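Local coordinates for protein lactococcus lactis MG1363 DpsA (Lactococcus lactis, PDB 1ZS3) that probably binds DNA through its N-terminal helix and, as a dodecamer of the Dps family, protects the cell against oxidative stress, at residues A[43-48]-A[62-67]; A[24-29]-A[137-142]; A[70-75]-A[91-96]; A[98-103]-A[119-124]. One frame throughout, in Å; residues are numbered along the deposited sequence.

Interaction 1 (A[43-48]-A[62-67]); sequences IRLTQA and REIAQR
Leu45 of helix 27-51 lies against Ala65 and Ile64 of helix 55-81. The two short segments run nearly antiparallel, their axes 8.3 Å apart at an angle of 158°. Leu45 and Ala65 are the nearest pair of backbone positions, and both point their CB atoms at the opposing helix. The leucine begins close in, with CB 4.0 Å from CB of Ala65. Its CG then turns anti to the carbonyl carbon (chi1 -74°), which sends the fork toward Ile64. At the tip, CD1 does most of the touching: it reaches the branch methyl CG2 of Ile64 at 3.4 Å, and Ala65 N lies 4.1 Å from the same CD1. The other methyl, CD2, merely grazes that CG2, at 4.2 Å. Leucine and isoleucine thus cross obliquely, methyl against methyl. Beside them Thr46 touches CB of Ala65 with OG1, at 4.2 Å, but the hydroxyl is engaged in a hydrogen bond with Asn42 O one turn back in its own helix. Leu45 also leans on Phe118, and Ile64 on Phe122, both of helix 111-138, while Tyr154 and Val158 of helix 142-165 pack on Ile64 as well. At the edge of the contact Arg62 forms a salt bridge with Asp77 of a second subunit. No hydrogen bond joins the two segments; this buried helix pair, part of the ferritin-like four-helix bundle, meets across these segments through apolar contact; the methyl of Ala65 lets the leucine CB come in close, with the Thr46 hydroxyl satisfied within its own helix.

Interaction 2 (A[24-29]-A[137-142]); sequences KPTAGA and NKEEKF
Glu139 reaches across to the first turn of helix 27-51 and takes the backbone N-H of Ala27. The close part of the contact is this carboxylate: Ala27 N to Glu139 OE1 is 2.8 Å, with an angle of 142° at the hydrogen. The donor comes to the syn side of OE1, 27° out of the carboxylate plane. Beyond CG the glutamate chain is extended (chi2 176°), which carries the carboxylate the whole way over to the helix start. The second oxygen, OE2, rests 3.4 Å from Ala27 CB and uses its anti lone pair for a salt bridge with Lys141 NZ, at 2.7 Å. The two oxygens therefore have different mates, and the lysine is likely to keep the carboxylate charged and stop it from turning. Replacing Glu139 by a glutamine would probably leave Lys141 without its countercharge and weaken the hold on Ala27 N. The other side of the contact is looser. Thr26 meets the carboxylate only through carbon, CA lying 3.4 Å from Glu139 OE1, and Glu139 itself remains partly open to solvent. Pro25 and Ala27 lean on Leu135 of helix 111-138, and Glu140 forms a salt bridge with Lys134 of a third subunit. Two helix-end motifs meet here. Thr26 is the N-cap of helix 27-51, its OG1 accepting from Ala29 N at 3.3 Å, and Glu139 adds a carboxylate to the same first turn. Across the contact, Glu140, with positive phi, forms the Schellman motif that ends helix 111-138 in the short turn leading to helix 142-165.

Interaction 3 (A[70-75]-A[91-96]); sequences EYFFKI and EEFLKY
Phe72 and Phe93 come from opposite directions and meet through the far ends of their rings. The closest approach is Phe72 CZ to Phe93 CZ, 3.7 Å, and CE2 of Phe72 lies 3.8 Å from CE1 of Phe93. The ring planes are turned steeply against each other, at 81°, with centroids 5.8 Å apart, an oblique aromatic pair. Phe72 CA and Phe93 CA are 12.0 Å apart, and between these two segments, of helix 55-81 and the short helix 90-96, only the rings make contact. On Phe72 this reach comes from CG standing anti to the backbone N (chi1 -170°), which carries the ring toward helix 90-96. An alanine at Phe72 is likely to open a gap at the tip of Phe93, leaving that ring without its partner on helix 55-81. The next shell is supplied by helix 27-51: Phe39 stacks on Phe93 and meets Phe72 edge-to-face, tying the three rings into one cluster, with Leu35 against Phe72 and Ile40 against Phe93. A second subunit completes the surroundings, its Thr46 packing on Phe72 and its Ile43 on Phe93. No hydrogen bond passes between the segments, so across them the join is purely aromatic. Being buried and reached by a second subunit, the contact is consistent with one apolar cluster shared by the fold and the subunit interface.

Interaction 4 (A[98-103]-A[119-124]); sequences KFITED and IVDFQA
In the long connection that crosses the ferritin-like bundle from helix 55-81 to helix 111-138, Phe99 and Ile100 lie in the loop after the short helix 90-96 and rest against Ala124 and Asp121 of the helix they lead to. Phe99 touches through its base: CB is 3.7 Å from Ala124 CB, and the ring lies oblique to that methyl. Ile100 crosses the Asp121 side chain at about a right angle. Ile100 CG2 is 3.5 Å from Asp121 OD1, while Ile100 CG1 approaches the carboxylate carbon CG of Asp121 at 3.6 Å. Ile100 CG1 stands beside its backbone N (chi1 -75°), and the chain then carries CD1 to within 4.0 Å of the Asp121 backbone O. Ile100 thus touches both the carboxylate and the backbone O of Asp121. Asn37 and Ile40 of helix 27-51 also touch the isoleucine. Asp121 OD1 has a long, weak ion pair with Arg44 of that helix, and Glu41 OE1 lies close to the same oxygen. No hydrogen bond crosses from loop to helix. The contact is therefore one of carbon against carbon and of carbon against a buried carboxylate, whose charge is met weakly by Arg44; with Glu41 nearby, the pair of acids may well favour one of them taking up a proton.

How the interactions relate
The contacts are spread along one ferritin-like subunit. Interactions 1 and 2 both use helix 27-51 but lie on opposite sides of the chain's centre, their centres 28 Å apart and their nearest atoms about 17 Å. Interactions 1 and 4 touch directly: the weak pair of Arg44 NH2 and Asp121 OD1, 3.3 Å apart, ties one to the other, and Gln47 OE1 packs 3.5 Å from Asp103 O. Interaction 3 continues helix 55-81 beyond interaction 1, centres 14 Å apart, and precedes interaction 4 along the crossing connection, centres 15 Å apart. These three reach the same second subunit, whereas 24-29 with 137-142 encloses all of them in sequence and adjoins a third subunit.

Interaction 1 (A[43-48]-A[62-67])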
# COMPACT_ATOMS: atom_id res chain seq x y z
N ILE A 43 4.01 31.98 6.32
CA ILE A 43 4.86 32.31 7.47
C ILE A 43 3.98 32.54 8.69
O ILE A 43 4.27 32.11 9.79
CB ILE A 43 5.74 33.55 7.17
CG1 ILE A 43 6.37 33.43 5.77
CG2 ILE A 43 6.74 33.76 8.30
CD1 ILE A 43 7.88 33.44 5.73
N ARG A 44 2.88 33.20 8.47
CA ARG A 44 1.93 33.50 9.52
C ARG A 44 1.33 32.24 10.10
O ARG A 44 1.08 32.18 11.30
CB ARG A 44 0.83 34.42 8.97
CG ARG A 44 1.09 35.93 9.13
CD ARG A 44 0.42 36.51 10.35
NE ARG A 44 -1.03 36.60 10.15
CZ ARG A 44 -1.95 36.40 11.09
NH1 ARG A 44 -1.64 36.08 12.35
NH2 ARG A 44 -3.22 36.51 10.74
N LEU A 45 1.10 31.24 9.24
CA LEU A 45 0.49 29.96 9.59
C LEU A 45 1.55 29.08 10.12
O LEU A 45 1.27 28.27 10.97
CB LEU A 45 -0.15 29.29 8.36
CG LEU A 45 -1.47 29.94 7.91
CD1 LEU A 45 -1.79 29.62 6.49
CD2 LEU A 45 -2.63 29.55 8.84
N THR A 46 2.78 29.19 9.60
CA THR A 46 3.93 28.59 10.24
C THR A 46 4.14 29.09 11.67
O THR A 46 4.43 28.29 12.57
CB THR A 46 5.17 28.89 9.44
OG1 THR A 46 5.09 28.25 8.15
CG2 THR A 46 6.39 28.26 10.07
N GLN A 47 4.02 30.40 11.90
CA GLN A 47 4.12 30.93 13.26
C GLN A 47 3.02 30.35 14.15
O GLN A 47 3.32 29.84 15.24
CB GLN A 47 4.03 32.46 13.24
CG GLN A 47 3.75 33.10 14.64
CD GLN A 47 3.74 34.61 14.60
OE1 GLN A 47 2.73 35.22 14.24
NE2 GLN A 47 4.87 35.22 14.98
N ALA A 48 1.78 30.45 13.72
CA ALA A 48 0.63 29.97 14.50
C ALA A 48 0.67 28.43 14.73
O ALA A 48 0.24 27.92 15.76
CB ALA A 48 -0.69 30.41 13.83
N ARG A 62 -0.67 23.88 10.39
CA ARG A 62 0.52 23.44 9.64
C ARG A 62 0.14 22.81 8.31
O ARG A 62 0.94 22.79 7.38
CB ARG A 62 1.31 22.38 10.41
CG ARG A 62 2.12 22.91 11.55
CD ARG A 62 3.13 21.96 12.16
NE ARG A 62 3.41 22.36 13.53
CZ ARG A 62 4.42 21.94 14.24
NH1 ARG A 62 5.30 21.07 13.75
NH2 ARG A 62 4.59 22.37 15.48
N GLU A 63 -1.06 22.26 8.26
CA GLU A 63 -1.62 21.68 7.02
C GLU A 63 -1.95 22.80 6.05
O GLU A 63 -1.60 22.74 4.88
CB GLU A 63 -2.83 20.80 7.30
CG GLU A 63 -2.61 19.32 6.96
CD GLU A 63 -3.88 18.72 6.33
OE1 GLU A 63 -3.95 18.71 5.05
OE2 GLU A 63 -4.82 18.27 7.10
N ILE A 64 -2.59 23.85 6.56
CA ILE A 64 -2.91 25.01 5.75
C ILE A 64 -1.64 25.71 5.23
O ILE A 64 -1.65 26.21 4.14
CB ILE A 64 -3.83 25.98 6.51
CG1 ILE A 64 -5.16 25.29 6.86
CG2 ILE A 64 -4.12 27.25 5.68
CD1 ILE A 64 -5.91 25.93 7.94
N ALA A 65 -0.55 25.76 6.02
CA ALA A 65 0.74 26.23 5.57
C ALA A 65 1.21 25.42 4.34
O ALA A 65 1.56 26.01 3.34
CB ALA A 65 1.73 26.21 6.67
N GLN A 66 1.23 24.09 4.44
CA GLN A 66 1.72 23.24 3.36
C GLN A 66 0.90 23.38 2.08
O GLN A 66 1.44 23.23 0.98
CB GLN A 66 1.81 21.76 3.80
CG GLN A 66 3.09 21.11 3.26
CD GLN A 66 2.87 19.77 2.49
OE1 GLN A 66 3.48 19.55 1.41
NE2 GLN A 66 2.02 18.89 3.07
N ARG A 67 -0.39 23.68 2.24
CA ARG A 67 -1.25 23.84 1.10
C ARG A 67 -0.98 25.17 0.40
O ARG A 67 -1.13 25.27 -0.82
CB ARG A 67 -2.73 23.75 1.50
CG ARG A 67 -3.18 22.45 2.17
CD ARG A 67 -3.25 21.21 1.27
NE ARG A 67 -4.58 21.15 0.67
CZ ARG A 67 -4.85 21.37 -0.63
NH1 ARG A 67 -6.13 21.32 -1.04
NH2 ARG A 67 -3.88 21.61 -1.51

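Interaction 2 (A[24-29]-A[137-142])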
# COMPACT_ATOMS: atom_id res chain seq x y z
N LYS A 24 -2.80 48.17 -15.99
CA LYS A 24 -3.92 47.88 -16.89
C LYS A 24 -4.75 46.69 -16.47
O LYS A 24 -5.70 46.37 -17.17
CB LYS A 24 -3.38 47.55 -18.27
CG LYS A 24 -2.83 46.13 -18.44
CD LYS A 24 -1.43 46.15 -19.04
CE LYS A 24 -1.40 46.53 -20.54
NZ LYS A 24 -0.13 47.26 -20.90
N PRO A 25 -4.56 46.24 -15.23
CA PRO A 25 -3.98 44.93 -14.82
C PRO A 25 -3.96 43.79 -15.81
O PRO A 25 -4.98 43.55 -16.47
CB PRO A 25 -4.82 44.54 -13.60
CG PRO A 25 -5.90 45.60 -13.54
CD PRO A 25 -5.23 46.87 -14.10
N THR A 26 -2.83 43.06 -15.90
CA THR A 26 -2.82 41.71 -16.49
C THR A 26 -3.14 40.64 -15.42
O THR A 26 -3.13 40.92 -14.21
CB THR A 26 -1.48 41.32 -17.17
OG1 THR A 26 -0.40 41.39 -16.23
CG2 THR A 26 -1.10 42.29 -18.26
N ALA A 27 -3.37 39.42 -15.89
CA ALA A 27 -3.61 38.32 -15.00
C ALA A 27 -2.35 38.12 -14.14
O ALA A 27 -2.44 38.16 -12.92
CB ALA A 27 -3.94 37.06 -15.77
N GLY A 28 -1.18 37.99 -14.76
CA GLY A 28 0.09 37.71 -14.08
C GLY A 28 0.48 38.76 -13.07
O GLY A 28 1.17 38.50 -12.09
N ALA A 29 0.06 40.00 -13.31
CA ALA A 29 0.37 41.10 -12.38
C ALA A 29 -0.48 40.90 -11.13
O ALA A 29 0.05 40.84 -10.01
CB ALA A 29 0.01 42.46 -13.02
N ASN A 137 -9.56 34.47 -17.58
CA ASN A 137 -10.51 34.01 -18.57
C ASN A 137 -10.53 34.92 -19.79
O ASN A 137 -10.66 34.41 -20.92
CB ASN A 137 -11.93 33.82 -18.00
CG ASN A 137 -12.04 32.52 -17.14
OD1 ASN A 137 -12.48 32.58 -16.00
ND2 ASN A 137 -11.60 31.38 -17.68
N LYS A 138 -10.45 36.25 -19.58
CA LYS A 138 -10.34 37.27 -20.65
C LYS A 138 -9.11 36.98 -21.46
O LYS A 138 -9.16 36.97 -22.67
CB LYS A 138 -10.19 38.69 -20.07
CG LYS A 138 -11.51 39.45 -19.78
CD LYS A 138 -11.28 40.57 -18.74
CE LYS A 138 -12.61 41.14 -18.15
NZ LYS A 138 -12.53 42.63 -17.80
N GLU A 139 -8.03 36.76 -20.76
CA GLU A 139 -6.75 36.55 -21.44
C GLU A 139 -6.69 35.18 -22.15
O GLU A 139 -5.70 34.92 -22.84
CB GLU A 139 -5.58 36.74 -20.45
CG GLU A 139 -5.32 38.22 -20.17
CD GLU A 139 -4.26 38.50 -19.13
OE1 GLU A 139 -4.46 39.52 -18.44
OE2 GLU A 139 -3.23 37.75 -19.00
N GLU A 140 -7.71 34.36 -21.95
CA GLU A 140 -7.72 32.96 -22.43
C GLU A 140 -6.47 32.18 -21.99
O GLU A 140 -5.87 31.44 -22.78
CB GLU A 140 -7.83 32.89 -23.96
CG GLU A 140 -9.05 33.58 -24.53
CD GLU A 140 -8.99 33.58 -26.06
OE1 GLU A 140 -7.99 33.05 -26.63
OE2 GLU A 140 -9.90 34.14 -26.71
N LYS A 141 -6.10 32.35 -20.73
CA LYS A 141 -5.16 31.46 -20.10
C LYS A 141 -5.91 30.38 -19.35
O LYS A 141 -5.93 30.38 -18.15
CB LYS A 141 -4.27 32.28 -19.19
CG LYS A 141 -3.43 33.32 -19.94
CD LYS A 141 -2.31 33.91 -19.07
CE LYS A 141 -1.32 34.77 -19.90
NZ LYS A 141 -2.10 35.89 -20.57
N PHE A 142 -6.50 29.44 -20.07
CA PHE A 142 -7.56 28.59 -19.48
C PHE A 142 -7.13 27.68 -18.32
O PHE A 142 -7.88 27.49 -17.37
CB PHE A 142 -8.22 27.69 -20.50
CG PHE A 142 -8.48 28.33 -21.81
CD1 PHE A 142 -7.62 28.08 -22.89
CD2 PHE A 142 -9.59 29.10 -22.01
CE1 PHE A 142 -7.87 28.61 -24.12
CE2 PHE A 142 -9.84 29.64 -23.25
CZ PHE A 142 -8.97 29.38 -24.30

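Interaction 3 (A[70-75]-A[91-96])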
# COMPACT_ATOMS: atom_id res chain seq x y z
N GLU A 70 1.93 24.71 -1.63
CA GLU A 70 1.53 23.83 -2.70
C GLU A 70 0.90 24.60 -3.85
O GLU A 70 1.12 24.27 -5.02
CB GLU A 70 0.55 22.80 -2.19
CG GLU A 70 1.07 21.37 -2.08
CD GLU A 70 0.06 20.43 -1.38
OE1 GLU A 70 -1.05 20.18 -1.95
OE2 GLU A 70 0.37 19.97 -0.26
N TYR A 71 0.08 25.57 -3.50
CA TYR A 71 -0.58 26.43 -4.46
C TYR A 71 0.44 27.43 -5.01
O TYR A 71 0.33 27.86 -6.15
CB TYR A 71 -1.79 27.14 -3.82
CG TYR A 71 -3.02 26.28 -3.81
CD1 TYR A 71 -3.54 25.82 -4.99
CD2 TYR A 71 -3.64 25.90 -2.62
CE1 TYR A 71 -4.63 25.02 -5.01
CE2 TYR A 71 -4.75 25.09 -2.64
CZ TYR A 71 -5.23 24.64 -3.84
OH TYR A 71 -6.32 23.82 -3.94
N PHE A 72 1.44 27.82 -4.19
CA PHE A 72 2.49 28.69 -4.64
C PHE A 72 3.14 28.05 -5.85
O PHE A 72 3.21 28.67 -6.93
CB PHE A 72 3.52 28.99 -3.54
CG PHE A 72 4.47 30.05 -3.92
CD1 PHE A 72 5.68 29.73 -4.52
CD2 PHE A 72 4.13 31.39 -3.77
CE1 PHE A 72 6.60 30.73 -4.90
CE2 PHE A 72 5.04 32.41 -4.15
CZ PHE A 72 6.28 32.08 -4.71
N PHE A 73 3.61 26.80 -5.73
CA PHE A 73 4.29 26.11 -6.84
C PHE A 73 3.32 25.78 -7.99
O PHE A 73 3.70 25.77 -9.15
CB PHE A 73 4.95 24.81 -6.37
CG PHE A 73 6.22 25.01 -5.58
CD1 PHE A 73 6.24 24.79 -4.19
CD2 PHE A 73 7.40 25.40 -6.20
CE1 PHE A 73 7.39 24.98 -3.47
CE2 PHE A 73 8.57 25.62 -5.45
CZ PHE A 73 8.56 25.39 -4.09
N LYS A 74 2.05 25.56 -7.68
CA LYS A 74 1.16 25.05 -8.70
C LYS A 74 0.84 26.19 -9.68
O LYS A 74 0.82 25.99 -10.90
CB LYS A 74 -0.09 24.44 -8.08
CG LYS A 74 -0.91 23.61 -9.03
CD LYS A 74 -2.43 23.71 -8.73
CE LYS A 74 -3.18 22.35 -8.97
NZ LYS A 74 -4.63 22.56 -9.35
N ILE A 75 0.55 27.36 -9.12
CA ILE A 75 0.18 28.54 -9.87
C ILE A 75 1.35 29.21 -10.58
O ILE A 75 1.19 29.74 -11.68
CB ILE A 75 -0.57 29.49 -8.95
CG1 ILE A 75 -1.80 28.76 -8.39
CG2 ILE A 75 -1.07 30.72 -9.72
CD1 ILE A 75 -2.67 29.65 -7.65
N GLU A 91 11.88 40.36 -0.45
CA GLU A 91 11.71 41.68 -1.02
C GLU A 91 10.44 41.88 -1.84
O GLU A 91 9.59 42.70 -1.50
CB GLU A 91 12.90 41.98 -1.91
CG GLU A 91 14.15 42.50 -1.18
CD GLU A 91 14.91 43.50 -2.06
OE1 GLU A 91 15.40 43.07 -3.15
OE2 GLU A 91 14.96 44.71 -1.67
N GLU A 92 10.30 41.14 -2.93
CA GLU A 92 9.10 41.24 -3.76
C GLU A 92 7.84 40.76 -3.02
O GLU A 92 6.76 41.27 -3.31
CB GLU A 92 9.21 40.53 -5.11
CG GLU A 92 10.59 40.08 -5.54
CD GLU A 92 10.69 39.86 -7.03
OE1 GLU A 92 11.47 38.96 -7.41
OE2 GLU A 92 9.98 40.53 -7.81
N PHE A 93 7.97 39.82 -2.08
CA PHE A 93 6.82 39.39 -1.33
C PHE A 93 6.29 40.56 -0.52
O PHE A 93 5.09 40.82 -0.53
CB PHE A 93 7.09 38.16 -0.45
CG PHE A 93 7.44 36.88 -1.21
CD1 PHE A 93 6.82 36.56 -2.41
CD2 PHE A 93 8.37 35.99 -0.70
CE1 PHE A 93 7.14 35.42 -3.09
CE2 PHE A 93 8.69 34.82 -1.37
CZ PHE A 93 8.08 34.55 -2.57
N LEU A 94 7.17 41.30 0.15
CA LEU A 94 6.75 42.43 0.97
C LEU A 94 6.20 43.58 0.14
O LEU A 94 5.21 44.18 0.55
CB LEU A 94 7.88 42.85 1.87
CG LEU A 94 8.13 41.78 2.96
CD1 LEU A 94 9.53 41.93 3.62
CD2 LEU A 94 7.00 41.86 3.99
N LYS A 95 6.76 43.81 -1.03
CA LYS A 95 6.22 44.86 -1.90
C LYS A 95 4.76 44.59 -2.33
O LYS A 95 3.92 45.49 -2.31
CB LYS A 95 7.15 45.02 -3.11
CG LYS A 95 6.78 46.15 -4.09
CD LYS A 95 7.85 46.29 -5.21
CE LYS A 95 7.49 47.36 -6.27
NZ LYS A 95 7.16 46.74 -7.58
N TYR A 96 4.47 43.35 -2.71
CA TYR A 96 3.21 43.02 -3.42
C TYR A 96 2.14 42.46 -2.53
O TYR A 96 0.97 42.46 -2.92
CB TYR A 96 3.47 42.04 -4.57
CG TYR A 96 4.34 42.60 -5.69
CD1 TYR A 96 5.66 42.17 -5.84
CD2 TYR A 96 3.85 43.57 -6.58
CE1 TYR A 96 6.48 42.67 -6.84
CE2 TYR A 96 4.67 44.08 -7.59
CZ TYR A 96 5.98 43.62 -7.71
OH TYR A 96 6.84 44.08 -8.67

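Interaction 4 (A[98-103]-A[119-124])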
# COMPACT_ATOMS: atom_id res chain seq x y z
N LYS A 98 -0.74 42.44 0.06
CA LYS A 98 -1.64 43.44 0.63
C LYS A 98 -2.56 42.82 1.69
O LYS A 98 -2.86 41.64 1.65
CB LYS A 98 -2.44 44.16 -0.48
CG LYS A 98 -1.65 44.45 -1.79
CD LYS A 98 -1.27 45.95 -1.99
CE LYS A 98 0.21 46.21 -1.69
NZ LYS A 98 0.80 47.35 -2.49
N PHE A 99 -2.99 43.65 2.64
CA PHE A 99 -4.03 43.37 3.62
C PHE A 99 -3.67 42.34 4.71
O PHE A 99 -4.43 42.14 5.65
CB PHE A 99 -5.37 42.99 2.94
CG PHE A 99 -6.08 44.13 2.23
CD1 PHE A 99 -5.45 44.88 1.24
CD2 PHE A 99 -7.39 44.47 2.56
CE1 PHE A 99 -6.10 45.93 0.59
CE2 PHE A 99 -8.07 45.53 1.91
CZ PHE A 99 -7.42 46.25 0.93
N ILE A 100 -2.55 41.65 4.56
CA ILE A 100 -2.12 40.61 5.49
C ILE A 100 -0.87 41.13 6.16
O ILE A 100 0.05 41.62 5.52
CB ILE A 100 -1.78 39.27 4.79
CG1 ILE A 100 -3.05 38.54 4.39
CG2 ILE A 100 -0.88 38.37 5.68
CD1 ILE A 100 -3.08 38.19 2.92
N THR A 101 -0.85 41.00 7.47
CA THR A 101 0.13 41.71 8.27
C THR A 101 0.69 40.81 9.39
O THR A 101 -0.06 40.26 10.16
CB THR A 101 -0.52 43.00 8.84
OG1 THR A 101 -0.59 42.95 10.24
CG2 THR A 101 -2.04 43.19 8.40
N GLU A 102 2.00 40.67 9.42
CA GLU A 102 2.68 39.86 10.43
C GLU A 102 2.66 40.57 11.78
O GLU A 102 2.04 41.61 11.89
CB GLU A 102 4.07 39.50 9.98
CG GLU A 102 4.03 38.70 8.70
CD GLU A 102 5.41 38.41 8.22
OE1 GLU A 102 6.12 37.63 8.91
OE2 GLU A 102 5.75 38.96 7.14
N ASP A 103 3.25 39.99 12.82
CA ASP A 103 3.15 40.51 14.20
C ASP A 103 3.90 39.59 15.13
O ASP A 103 3.44 38.49 15.36
CB ASP A 103 1.67 40.60 14.64
CG ASP A 103 1.41 41.64 15.77
OD1 ASP A 103 0.43 42.42 15.62
OD2 ASP A 103 2.12 41.72 16.81
N ILE A 119 -9.25 34.26 9.47
CA ILE A 119 -10.52 34.29 8.72
C ILE A 119 -10.51 35.55 7.90
O ILE A 119 -10.88 35.53 6.74
CB ILE A 119 -11.77 34.29 9.64
CG1 ILE A 119 -11.90 32.91 10.30
CG2 ILE A 119 -13.03 34.62 8.86
CD1 ILE A 119 -12.77 32.91 11.50
N VAL A 120 -10.06 36.62 8.55
CA VAL A 120 -9.93 37.96 7.94
C VAL A 120 -8.87 37.97 6.85
O VAL A 120 -9.16 38.30 5.72
CB VAL A 120 -9.62 39.06 9.05
CG1 VAL A 120 -9.17 40.36 8.44
CG2 VAL A 120 -10.87 39.27 9.93
N ASP A 121 -7.64 37.59 7.19
CA ASP A 121 -6.61 37.30 6.21
C ASP A 121 -7.16 36.63 4.92
O ASP A 121 -6.87 37.10 3.82
CB ASP A 121 -5.56 36.37 6.84
CG ASP A 121 -4.38 37.11 7.38
OD1 ASP A 121 -3.25 36.57 7.46
OD2 ASP A 121 -4.49 38.26 7.78
N PHE A 122 -7.91 35.53 5.05
CA PHE A 122 -8.33 34.70 3.90
C PHE A 122 -9.44 35.37 3.13
O PHE A 122 -9.54 35.18 1.94
CB PHE A 122 -8.73 33.29 4.33
CG PHE A 122 -7.58 32.34 4.39
CD1 PHE A 122 -6.85 32.19 5.54
CD2 PHE A 122 -7.22 31.62 3.29
CE1 PHE A 122 -5.77 31.35 5.59
CE2 PHE A 122 -6.13 30.76 3.35
CZ PHE A 122 -5.41 30.64 4.50
N GLN A 123 -10.28 36.13 3.80
CA GLN A 123 -11.37 36.88 3.16
C GLN A 123 -10.68 37.91 2.31
O GLN A 123 -11.15 38.24 1.25
CB GLN A 123 -12.23 37.60 4.20
CG GLN A 123 -13.74 37.27 4.21
CD GLN A 123 -14.45 37.47 5.58
OE1 GLN A 123 -15.69 37.43 5.66
NE2 GLN A 123 -13.66 37.66 6.64
N ALA A 124 -9.52 38.37 2.80
CA ALA A 124 -8.74 39.41 2.10
C ALA A 124 -8.05 38.83 0.91
O ALA A 124 -8.02 39.47 -0.13
CB ALA A 124 -7.74 40.12 3.02